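PDB 3FEF: alpha-galacturonidase from Bacillus subtilis, which hydrolyses alpha-1,4-linked galacturonides, releasing alpha-D-galacturonate, as a family 4 glycosidase that depends on NAD(+) and manganese. Local coordinates for residues A[103-107]-A[290-294]; A[110-114]-A[418-422]; A[196-200]-A[212-216]. One frame throughout, in Å; residues are numbered along the deposited sequence.

Contact 1: residues A[103-107]-A[290-294]; sequences IYQSV and FHLTP
Ser-106 O accepts the backbone N-H of Thr-293 at 2.7 Å (Thr-293 N to Ser-106 O), the one direct hydrogen bond between the two loops. The donor sits in the carbonyl plane, on a lone pair, and its N-H points fairly straight at the oxygen (155°). Thr-293 CB comes up beside the same oxygen. Thr-293 O accepts a hydrogen bond from each of two waters. One also donates to Val-107 O, with its oxygen 2.8 Å from Thr-293 O; the other gives a short bond to Gln-105 O but only a weak one to Thr-293 O. No regular strand pairing joins the loops. They come from different halves of a family 4 glycosidase: 103-107 leads into helix 112-136 of the N-terminal, Rossmann-type part, which probably binds NAD, while 290-294 belongs to the C-terminal part and ends at Pro-294, the N-cap of helix 295-314. Apolar contacts accompany the backbone bonds: Leu-292 CD2 presses on Ser-106 CB at 3.6 Å. With CG anti to the carbonyl carbon (chi1 -47°), the leucine branch faces the 103-107 loop, and its other methyl, CD1, approaches Tyr-104 CD1 obliquely at 4.3 Å. Phe-290 brings its ring edge to the same serine, CE2 lying 4.2 Å from Ser-106 CB. The hydroxyls of Ser-106 and Thr-293 are both engaged by Arg-271, OG with its carbonyl oxygen and OG1 with its NH1. The side chain of His-206, a ligand of the bound magnesium, is about 9 Å from that of Ser-106.

Contact 2: residues A[110-114]-A[418-422]; sequences TVGPG and DPLVQ
Asp-418 reaches from a turn near the C terminus to the backbone of Gly-112, at the N-terminal side of helix 112-136. From CB the chain runs with CG anti to the backbone N (chi1 -177°), which carries the carboxylate toward the glycine; CG itself lies 3.4 Å from Gly-112 CA. At the tip, OD2 accepts from Gly-112 N at 2.9 Å, a bent bond (140°) that arrives from above the carboxylate plane, and it also lies against Val-111 CB at 3.7 Å. OD1 lies 3.0 Å from Gly-112 CA and takes the N-H of Leu-420, 2.8 Å from OD1 to Leu-420 N, again out of the plane. This second bond closes an Asx turn, set within the type I beta turn Asp-418 to Val-421 between helices 408-417 and 425-435, and the two bonds together hold the carboxylate's rotation. A negative group beside the N-terminal end of a helix would probably be favoured by the helix dipole. Cutting Asp-418 back to an alanine would remove both carboxylate oxygens, and the N-H groups of Gly-112 and Leu-420 would probably lose these acceptors, weakening the tie between the segments. Gly-112 has a positive phi, and a side chain there would run into Leu-420 CD1, which sits 3.9 Å from Gly-112 CA. Pro-113 adds the apolar part: its CD rests on Val-421 CG2 at 3.9 Å and on Leu-420 CB at 4.1 Å. Next to Val-111, Thr-110 OG1 is hydrogen-bonded to ND1 of His-206, a magnesium ligand, so this segment adjoins the metal site.

Contact 3: residues A[196-200]-A[212-216]; sequences DIRVN and KASYR
The ring of Tyr-215 meets Asp-196 at its edge: Asp-196 CB lies in the ring plane, 3.7 Å from Tyr-215 CE1, and Asp-196 O is 3.6 Å from Tyr-215 CD1. One face carries the next residue, with Arg-216 CG 3.5 Å above the ring centre, and the Arg-216 guanidinium in turn has Tyr-215 OH over one face, offset toward the rim. Tyr-215 CG is anti to the backbone N (chi1 171°), which sets the ring edge against Asp-196. A water ties the ends together, donating to Asp-196 O and accepting from Arg-216 N. Inward, the antiparallel strands pair through Arg-198 and Ser-214, a hydrogen-bonded pair with both N-to-O distances, Arg-198 N to Ser-214 O and Ser-214 N to Arg-198 O, at 2.9 Å. Asn-200 N gives an almost straight bond to Lys-212 O (176°). Between them Val-199 and Ala-213 form a non-hydrogen-bonded pair, Val-199 CG1 touching Ala-213 CB at 3.8 Å. The side chains of Asn-200 and Lys-212 run side by side in the same direction, CB against CB. In this beta hairpin, Ile-197, Val-199, Ala-213 and Tyr-215 share one face, packed on helices 171-187 and 220-231; the face of Arg-198 and Asn-200 meets another subunit of the tetramer, where Arg-198 pairs with Glu-340 and Asn-200 bonds Gln-374 of that subunit.

Overall arrangement
From the N terminus, the chain passes through the Rossmann-type N-terminal part and reaches 103-107 and 110-114 in quick succession. Both have partners far along the chain. Contact 3 closes first, a short hairpin between 196-200 and 212-216, nested inside the loops of both other contacts and at least about 19 Å from them by nearest atoms. Contact 1 closes next, at 290-294, and contact 2 last, at 418-422, so these two cross. They also touch: Gln-105 OE1 probably accepts from Gly-114 N at 2.9 Å. Together contacts 1 and 2 tie the loop before helix 112-136 and the helix's N-terminal side to two parts of the C-terminal half, while contact 3 builds sheet beside a subunit interface.

Contact 1: residues A[103-107]-A[290-294]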
ATOM      1  N   ILE A 103      19.022  -6.196 -34.350  1.00 28.76           N
ATOM      2  CA  ILE A 103      19.093  -5.579 -33.034  1.00 27.40           C
ATOM      3  C   ILE A 103      20.532  -5.316 -32.619  1.00 29.51           C
ATOM      4  O   ILE A 103      21.318  -6.256 -32.480  1.00 28.35           O
ATOM      5  CB  ILE A 103      18.442  -6.483 -31.970  1.00 26.74           C
ATOM      6  CG1 ILE A 103      16.948  -6.656 -32.280  1.00 23.81           C
ATOM      7  CG2 ILE A 103      18.678  -5.906 -30.561  1.00 25.68           C
ATOM      8  CD1 ILE A 103      16.272  -7.712 -31.454  1.00 23.34           C
ATOM      9  N   TYR A 104      20.870  -4.036 -32.438  1.00 26.51           N
ATOM     10  CA  TYR A 104      22.176  -3.649 -31.929  1.00 29.72           C
ATOM     11  C   TYR A 104      22.136  -3.283 -30.461  1.00 30.11           C
ATOM     12  O   TYR A 104      21.136  -2.767 -29.954  1.00 32.52           O
ATOM     13  CB  TYR A 104      22.759  -2.503 -32.755  1.00 34.02           C
ATOM     14  CG  TYR A 104      23.095  -2.987 -34.132  1.00 35.42           C
ATOM     15  CD1 TYR A 104      24.402  -3.263 -34.490  1.00 38.48           C
ATOM     16  CD2 TYR A 104      22.090  -3.251 -35.053  1.00 37.00           C
ATOM     17  CE1 TYR A 104      24.708  -3.745 -35.739  1.00 39.83           C
ATOM     18  CE2 TYR A 104      22.389  -3.731 -36.307  1.00 39.29           C
ATOM     19  CZ  TYR A 104      23.698  -3.976 -36.635  1.00 38.73           C
ATOM     20  OH  TYR A 104      24.013  -4.454 -37.870  1.00 44.20           O
ATOM     21  N   GLN A 105      23.235  -3.570 -29.789  1.00 27.33           N
ATOM     22  CA  GLN A 105      23.383  -3.313 -28.378  1.00 29.23           C
ATOM     23  C   GLN A 105      24.747  -2.682 -28.155  1.00 28.48           C
ATOM     24  O   GLN A 105      25.739  -3.103 -28.746  1.00 28.57           O
ATOM     25  CB  GLN A 105      23.293  -4.625 -27.597  1.00 27.68           C
ATOM     26  CG  GLN A 105      21.930  -5.293 -27.659  1.00 27.84           C
ATOM     27  CD  GLN A 105      21.927  -6.637 -26.957  1.00 29.24           C
ATOM     28  OE1 GLN A 105      21.473  -6.751 -25.816  1.00 30.01           O
ATOM     29  NE2 GLN A 105      22.456  -7.657 -27.626  1.00 26.33           N
ATOM     30  N   SER A 106      24.804  -1.681 -27.298  1.00 27.23           N
ATOM     31  CA  SER A 106      26.067  -1.013 -27.050  1.00 27.62           C
ATOM     32  C   SER A 106      26.842  -1.692 -25.925  1.00 27.76           C
ATOM     33  O   SER A 106      28.064  -1.684 -25.920  1.00 26.98           O
ATOM     34  CB  SER A 106      25.828   0.463 -26.729  1.00 30.10           C
ATOM     35  OG  SER A 106      24.852   0.599 -25.712  1.00 28.67           O
ATOM     36  N   VAL A 107      26.142  -2.282 -24.965  1.00 24.82           N
ATOM     37  CA  VAL A 107      26.834  -2.905 -23.850  1.00 25.22           C
ATOM     38  C   VAL A 107      26.317  -4.309 -23.637  1.00 27.76           C
ATOM     39  O   VAL A 107      27.095  -5.243 -23.492  1.00 28.46           O
ATOM     40  CB  VAL A 107      26.633  -2.118 -22.549  1.00 27.50           C
ATOM     41  CG1 VAL A 107      27.553  -2.652 -21.449  1.00 24.79           C
ATOM     42  CG2 VAL A 107      26.863  -0.637 -22.779  1.00 27.92           C
ATOM     43  N   PHE A 290      28.673   8.511 -29.561  1.00 26.83           N
ATOM     44  CA  PHE A 290      29.117   7.562 -28.537  1.00 27.25           C
ATOM     45  C   PHE A 290      29.432   6.271 -29.272  1.00 24.70           C
ATOM     46  O   PHE A 290      29.306   6.230 -30.484  1.00 27.79           O
ATOM     47  CB  PHE A 290      28.034   7.363 -27.461  1.00 24.63           C
ATOM     48  CG  PHE A 290      26.842   6.571 -27.940  1.00 24.97           C
ATOM     49  CD1 PHE A 290      25.908   7.144 -28.773  1.00 22.36           C
ATOM     50  CD2 PHE A 290      26.663   5.243 -27.546  1.00 24.69           C
ATOM     51  CE1 PHE A 290      24.808   6.410 -29.208  1.00 26.84           C
ATOM     52  CE2 PHE A 290      25.576   4.503 -27.992  1.00 23.36           C
ATOM     53  CZ  PHE A 290      24.653   5.087 -28.830  1.00 24.63           C
ATOM     54  N   HIS A 291      29.837   5.224 -28.566  1.00 25.62           N
ATOM     55  CA  HIS A 291      30.211   3.973 -29.220  1.00 28.24           C
ATOM     56  C   HIS A 291      29.450   2.767 -28.684  1.00 30.98           C
ATOM     57  O   HIS A 291      28.912   2.786 -27.576  1.00 27.17           O
ATOM     58  CB  HIS A 291      31.693   3.666 -28.997  1.00 28.94           C
ATOM     59  CG  HIS A 291      32.606   4.820 -29.254  1.00 32.05           C
ATOM     60  ND1 HIS A 291      33.270   4.986 -30.448  1.00 30.57           N
ATOM     61  CD2 HIS A 291      32.995   5.847 -28.456  1.00 32.95           C
ATOM     62  CE1 HIS A 291      34.020   6.076 -30.383  1.00 34.87           C
ATOM     63  NE2 HIS A 291      33.879   6.612 -29.182  1.00 34.68           N
ATOM     64  N   LEU A 292      29.453   1.695 -29.469  1.00 30.37           N
ATOM     65  CA  LEU A 292      29.053   0.405 -28.963  1.00 29.07           C
ATOM     66  C   LEU A 292      30.327  -0.207 -28.406  1.00 29.75           C
ATOM     67  O   LEU A 292      31.412   0.225 -28.749  1.00 33.49           O
ATOM     68  CB  LEU A 292      28.505  -0.455 -30.091  1.00 29.23           C
ATOM     69  CG  LEU A 292      27.485   0.169 -31.039  1.00 27.79           C
ATOM     70  CD1 LEU A 292      27.111  -0.855 -32.090  1.00 27.00           C
ATOM     71  CD2 LEU A 292      26.230   0.661 -30.294  1.00 28.69           C
ATOM     72  N   THR A 293      30.203  -1.185 -27.528  1.00 29.89           N
ATOM     73  CA  THR A 293      31.360  -1.935 -27.059  1.00 30.53           C
ATOM     74  C   THR A 293      31.273  -3.360 -27.586  1.00 31.55           C
ATOM     75  O   THR A 293      30.514  -4.170 -27.052  1.00 32.71           O
ATOM     76  CB  THR A 293      31.405  -1.999 -25.528  1.00 30.66           C
ATOM     77  OG1 THR A 293      31.500  -0.676 -24.998  1.00 31.84           O
ATOM     78  CG2 THR A 293      32.604  -2.831 -25.048  1.00 28.90           C
ATOM     79  N   PRO A 294      32.060  -3.677 -28.624  1.00 30.43           N
ATOM     80  CA  PRO A 294      32.021  -5.005 -29.232  1.00 29.18           C
ATOM     81  C   PRO A 294      32.739  -5.984 -28.328  1.00 29.22           C
ATOM     82  O   PRO A 294      33.608  -5.575 -27.555  1.00 27.88           O
ATOM     83  CB  PRO A 294      32.812  -4.821 -30.540  1.00 31.58           C
ATOM     84  CG  PRO A 294      33.487  -3.429 -30.458  1.00 31.07           C
ATOM     85  CD  PRO A 294      33.223  -2.884 -29.077  1.00 30.71           C
TER
HETATM   86  O   HOH W   1      28.244  -3.696 -29.209  1.00 28.92           O
HETATM   87  O   HOH W   2      29.804  -4.885 -24.406  1.00 30.68           O

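Contact 2: residues A[110-114]-A[418-422]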
ATOM      1  N   THR A 110      22.858  -5.334 -19.227  1.00 23.77           N
ATOM      2  CA  THR A 110      21.873  -4.754 -18.342  1.00 27.26           C
ATOM      3  C   THR A 110      20.448  -5.074 -18.785  1.00 26.43           C
ATOM      4  O   THR A 110      19.745  -5.778 -18.087  1.00 32.12           O
ATOM      5  CB  THR A 110      22.122  -3.230 -18.185  1.00 29.38           C
ATOM      6  OG1 THR A 110      23.379  -3.039 -17.515  1.00 31.38           O
ATOM      7  CG2 THR A 110      21.024  -2.552 -17.363  1.00 28.12           C
ATOM      8  N   VAL A 111      20.023  -4.570 -19.936  1.00 27.33           N
ATOM      9  CA  VAL A 111      18.708  -4.905 -20.499  1.00 28.49           C
ATOM     10  C   VAL A 111      18.880  -5.373 -21.941  1.00 29.92           C
ATOM     11  O   VAL A 111      19.963  -5.810 -22.328  1.00 27.23           O
ATOM     12  CB  VAL A 111      17.711  -3.736 -20.448  1.00 29.41           C
ATOM     13  CG1 VAL A 111      17.284  -3.471 -19.007  1.00 31.17           C
ATOM     14  CG2 VAL A 111      18.302  -2.491 -21.074  1.00 29.02           C
ATOM     15  N   GLY A 112      17.826  -5.288 -22.738  1.00 28.66           N
ATOM     16  CA  GLY A 112      17.897  -5.801 -24.105  1.00 27.32           C
ATOM     17  C   GLY A 112      18.066  -7.317 -24.049  1.00 30.94           C
ATOM     18  O   GLY A 112      18.062  -7.913 -22.951  1.00 30.63           O
ATOM     19  N   PRO A 113      18.195  -7.961 -25.226  1.00 28.55           N
ATOM     20  CA  PRO A 113      18.349  -9.415 -25.293  1.00 27.76           C
ATOM     21  C   PRO A 113      19.550  -9.914 -24.486  1.00 28.63           C
ATOM     22  O   PRO A 113      19.432 -10.867 -23.727  1.00 32.00           O
ATOM     23  CB  PRO A 113      18.537  -9.697 -26.794  1.00 29.04           C
ATOM     24  CG  PRO A 113      18.439  -8.392 -27.508  1.00 28.31           C
ATOM     25  CD  PRO A 113      17.947  -7.355 -26.540  1.00 28.88           C
ATOM     26  N   GLY A 114      20.702  -9.273 -24.629  1.00 29.76           N
ATOM     27  CA  GLY A 114      21.885  -9.687 -23.872  1.00 25.05           C
ATOM     28  C   GLY A 114      21.741  -9.534 -22.375  1.00 26.65           C
ATOM     29  O   GLY A 114      22.210 -10.381 -21.597  1.00 27.78           O
ATOM     30  N   ASP A 418      10.859  -6.532 -23.785  1.00 27.13           N
ATOM     31  CA  ASP A 418      12.008  -5.610 -23.788  1.00 29.79           C
ATOM     32  C   ASP A 418      11.965  -4.636 -24.958  1.00 27.93           C
ATOM     33  O   ASP A 418      11.811  -5.039 -26.092  1.00 30.06           O
ATOM     34  CB  ASP A 418      13.334  -6.382 -23.787  1.00 32.19           C
ATOM     35  CG  ASP A 418      14.550  -5.460 -23.718  1.00 36.37           C
ATOM     36  OD1 ASP A 418      15.081  -5.085 -24.793  1.00 39.46           O
ATOM     37  OD2 ASP A 418      14.961  -5.086 -22.594  1.00 34.26           O
ATOM     38  N   PRO A 419      12.101  -3.336 -24.678  1.00 29.69           N
ATOM     39  CA  PRO A 419      12.049  -2.307 -25.722  1.00 28.33           C
ATOM     40  C   PRO A 419      12.959  -2.587 -26.929  1.00 29.84           C
ATOM     41  O   PRO A 419      12.663  -2.128 -28.025  1.00 27.95           O
ATOM     42  CB  PRO A 419      12.530  -1.048 -24.999  1.00 29.17           C
ATOM     43  CG  PRO A 419      12.143  -1.285 -23.561  1.00 29.49           C
ATOM     44  CD  PRO A 419      12.269  -2.768 -23.330  1.00 28.35           C
ATOM     45  N   LEU A 420      14.065  -3.304 -26.753  1.00 27.77           N
ATOM     46  CA  LEU A 420      14.954  -3.485 -27.908  1.00 29.20           C
ATOM     47  C   LEU A 420      14.520  -4.625 -28.816  1.00 29.92           C
ATOM     48  O   LEU A 420      15.031  -4.764 -29.919  1.00 29.26           O
ATOM     49  CB  LEU A 420      16.415  -3.670 -27.497  1.00 28.79           C
ATOM     50  CG  LEU A 420      17.112  -2.461 -26.881  1.00 30.41           C
ATOM     51  CD1 LEU A 420      18.549  -2.851 -26.582  1.00 28.56           C
ATOM     52  CD2 LEU A 420      17.034  -1.235 -27.818  1.00 28.06           C
ATOM     53  N   VAL A 421      13.568  -5.433 -28.357  1.00 30.80           N
ATOM     54  CA  VAL A 421      13.141  -6.598 -29.127  1.00 32.49           C
ATOM     55  C   VAL A 421      11.889  -6.299 -29.950  1.00 33.82           C
ATOM     56  O   VAL A 421      10.778  -6.605 -29.548  1.00 35.27           O
ATOM     57  CB  VAL A 421      12.966  -7.820 -28.217  1.00 32.12           C
ATOM     58  CG1 VAL A 421      12.556  -9.040 -29.016  1.00 29.85           C
ATOM     59  CG2 VAL A 421      14.276  -8.082 -27.447  1.00 29.71           C
ATOM     60  N   GLN A 422      12.094  -5.691 -31.111  1.00 38.73           N
ATOM     61  CA  GLN A 422      10.992  -5.264 -31.983  1.00 43.12           C
ATOM     62  C   GLN A 422      10.901  -6.113 -33.246  1.00 41.38           C
ATOM     63  O   GLN A 422      10.819  -5.585 -34.346  1.00 42.85           O
ATOM     64  CB  GLN A 422      11.172  -3.795 -32.387  1.00 44.29           C
ATOM     65  CG  GLN A 422      10.874  -2.798 -31.283  1.00 49.24           C
ATOM     66  CD  GLN A 422      10.313  -1.500 -31.841  1.00 53.20           C
ATOM     67  OE1 GLN A 422       9.802  -0.654 -31.101  1.00 54.06           O
ATOM     68  NE2 GLN A 422      10.407  -1.337 -33.163  1.00 54.59           N
TER

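Contact 3: residues A[196-200]-A[212-216]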
ATOM      1  N   ASP A 196      30.607  17.872  -4.368  1.00 32.64           N
ATOM      2  CA  ASP A 196      29.880  19.117  -4.109  1.00 30.92           C
ATOM      3  C   ASP A 196      28.679  19.340  -5.049  1.00 28.38           C
ATOM      4  O   ASP A 196      27.907  20.282  -4.871  1.00 27.22           O
ATOM      5  CB  ASP A 196      30.818  20.309  -4.228  1.00 36.27           C
ATOM      6  CG  ASP A 196      31.937  20.269  -3.201  1.00 44.86           C
ATOM      7  OD1 ASP A 196      31.713  19.686  -2.107  1.00 46.53           O
ATOM      8  OD2 ASP A 196      33.031  20.814  -3.494  1.00 46.50           O
ATOM      9  N   ILE A 197      28.550  18.511  -6.072  1.00 22.40           N
ATOM     10  CA  ILE A 197      27.376  18.572  -6.919  1.00 24.08           C
ATOM     11  C   ILE A 197      26.363  17.679  -6.243  1.00 23.09           C
ATOM     12  O   ILE A 197      26.433  16.464  -6.360  1.00 24.26           O
ATOM     13  CB  ILE A 197      27.647  18.061  -8.345  1.00 26.01           C
ATOM     14  CG1 ILE A 197      28.888  18.757  -8.915  1.00 24.11           C
ATOM     15  CG2 ILE A 197      26.412  18.328  -9.251  1.00 23.28           C
ATOM     16  CD1 ILE A 197      28.660  20.261  -9.095  1.00 22.90           C
ATOM     17  N   ARG A 198      25.456  18.291  -5.500  1.00 20.53           N
ATOM     18  CA  ARG A 198      24.535  17.552  -4.658  1.00 25.25           C
ATOM     19  C   ARG A 198      23.316  17.272  -5.492  1.00 25.13           C
ATOM     20  O   ARG A 198      22.593  18.199  -5.899  1.00 24.92           O
ATOM     21  CB  ARG A 198      24.160  18.395  -3.444  1.00 26.52           C
ATOM     22  CG  ARG A 198      25.385  18.845  -2.639  1.00 32.91           C
ATOM     23  CD  ARG A 198      25.956  17.708  -1.800  1.00 36.01           C
ATOM     24  NE  ARG A 198      27.274  18.041  -1.256  1.00 41.13           N
ATOM     25  CZ  ARG A 198      28.043  17.196  -0.567  1.00 42.19           C
ATOM     26  NH1 ARG A 198      27.624  15.960  -0.313  1.00 41.97           N
ATOM     27  NH2 ARG A 198      29.235  17.584  -0.131  1.00 42.79           N
ATOM     28  N   VAL A 199      23.096  16.003  -5.778  1.00 21.73           N
ATOM     29  CA  VAL A 199      22.045  15.666  -6.702  1.00 23.02           C
ATOM     30  C   VAL A 199      20.996  14.792  -6.031  1.00 23.98           C
ATOM     31  O   VAL A 199      21.311  13.984  -5.143  1.00 25.03           O
ATOM     32  CB  VAL A 199      22.625  14.977  -7.984  1.00 23.82           C
ATOM     33  CG1 VAL A 199      23.528  15.933  -8.756  1.00 22.37           C
ATOM     34  CG2 VAL A 199      23.372  13.693  -7.635  1.00 23.14           C
ATOM     35  N   ASN A 200      19.745  14.958  -6.441  1.00 21.89           N
ATOM     36  CA  ASN A 200      18.714  14.013  -6.074  1.00 21.84           C
ATOM     37  C   ASN A 200      18.545  13.030  -7.214  1.00 23.22           C
ATOM     38  O   ASN A 200      17.931  13.342  -8.237  1.00 22.61           O
ATOM     39  CB  ASN A 200      17.384  14.706  -5.760  1.00 23.38           C
ATOM     40  CG  ASN A 200      16.320  13.721  -5.284  1.00 22.51           C
ATOM     41  OD1 ASN A 200      16.516  13.032  -4.300  1.00 26.35           O
ATOM     42  ND2 ASN A 200      15.202  13.643  -5.991  1.00 19.15           N
ATOM     43  N   LYS A 212      16.682  16.956  -9.145  1.00 24.00           N
ATOM     44  CA  LYS A 212      17.090  18.173  -8.455  1.00 26.33           C
ATOM     45  C   LYS A 212      18.592  18.090  -8.284  1.00 27.02           C
ATOM     46  O   LYS A 212      19.140  17.003  -8.077  1.00 24.18           O
ATOM     47  CB  LYS A 212      16.461  18.289  -7.060  1.00 30.26           C
ATOM     48  CG  LYS A 212      14.958  18.118  -6.981  1.00 30.65           C
ATOM     49  CD  LYS A 212      14.578  17.708  -5.548  1.00 38.19           C
ATOM     50  CE  LYS A 212      13.074  17.546  -5.373  1.00 42.68           C
ATOM     51  NZ  LYS A 212      12.730  16.657  -4.210  1.00 45.90           N
ATOM     52  N   ALA A 213      19.249  19.238  -8.367  1.00 23.31           N
ATOM     53  CA  ALA A 213      20.688  19.308  -8.302  1.00 23.43           C
ATOM     54  C   ALA A 213      21.134  20.716  -7.931  1.00 23.92           C
ATOM     55  O   ALA A 213      20.525  21.719  -8.328  1.00 22.92           O
ATOM     56  CB  ALA A 213      21.283  18.899  -9.640  1.00 24.44           C
ATOM     57  N   SER A 214      22.191  20.796  -7.151  1.00 24.21           N
ATOM     58  CA  SER A 214      22.678  22.081  -6.740  1.00 22.80           C
ATOM     59  C   SER A 214      24.171  22.047  -6.521  1.00 25.19           C
ATOM     60  O   SER A 214      24.764  20.975  -6.229  1.00 24.04           O
ATOM     61  CB  SER A 214      21.984  22.525  -5.457  1.00 23.65           C
ATOM     62  OG  SER A 214      22.242  21.611  -4.402  1.00 25.07           O
ATOM     63  N   TYR A 215      24.776  23.220  -6.679  1.00 23.08           N
ATOM     64  CA  TYR A 215      26.132  23.452  -6.199  1.00 24.69           C
ATOM     65  C   TYR A 215      26.018  24.602  -5.197  1.00 25.86           C
ATOM     66  O   TYR A 215      25.639  25.719  -5.569  1.00 27.86           O
ATOM     67  CB  TYR A 215      27.086  23.798  -7.347  1.00 29.11           C
ATOM     68  CG  TYR A 215      28.433  24.239  -6.827  1.00 31.22           C
ATOM     69  CD1 TYR A 215      29.232  23.359  -6.105  1.00 31.24           C
ATOM     70  CD2 TYR A 215      28.870  25.552  -6.982  1.00 34.37           C
ATOM     71  CE1 TYR A 215      30.440  23.759  -5.580  1.00 31.81           C
ATOM     72  CE2 TYR A 215      30.092  25.970  -6.464  1.00 34.13           C
ATOM     73  CZ  TYR A 215      30.869  25.058  -5.772  1.00 34.38           C
ATOM     74  OH  TYR A 215      32.074  25.434  -5.248  1.00 38.22           O
ATOM     75  N   ARG A 216      26.255  24.326  -3.918  1.00 26.91           N
ATOM     76  CA  ARG A 216      25.998  25.334  -2.890  1.00 30.81           C
ATOM     77  C   ARG A 216      24.587  25.870  -3.051  1.00 28.43           C
ATOM     78  O   ARG A 216      23.627  25.111  -3.075  1.00 24.31           O
ATOM     79  CB  ARG A 216      26.968  26.511  -3.036  1.00 34.64           C
ATOM     80  CG  ARG A 216      28.380  26.059  -3.295  1.00 40.33           C
ATOM     81  CD  ARG A 216      29.166  25.988  -2.036  1.00 44.40           C
ATOM     82  NE  ARG A 216      30.140  27.075  -2.010  1.00 51.62           N
ATOM     83  CZ  ARG A 216      31.460  26.898  -2.008  1.00 53.92           C
ATOM     84  NH1 ARG A 216      31.971  25.669  -1.997  1.00 54.45           N
ATOM     85  NH2 ARG A 216      32.268  27.955  -1.997  1.00 55.28           N
TER
HETATM   86  O   HOH W   3      27.052  21.963  -3.139  1.00 29.30           O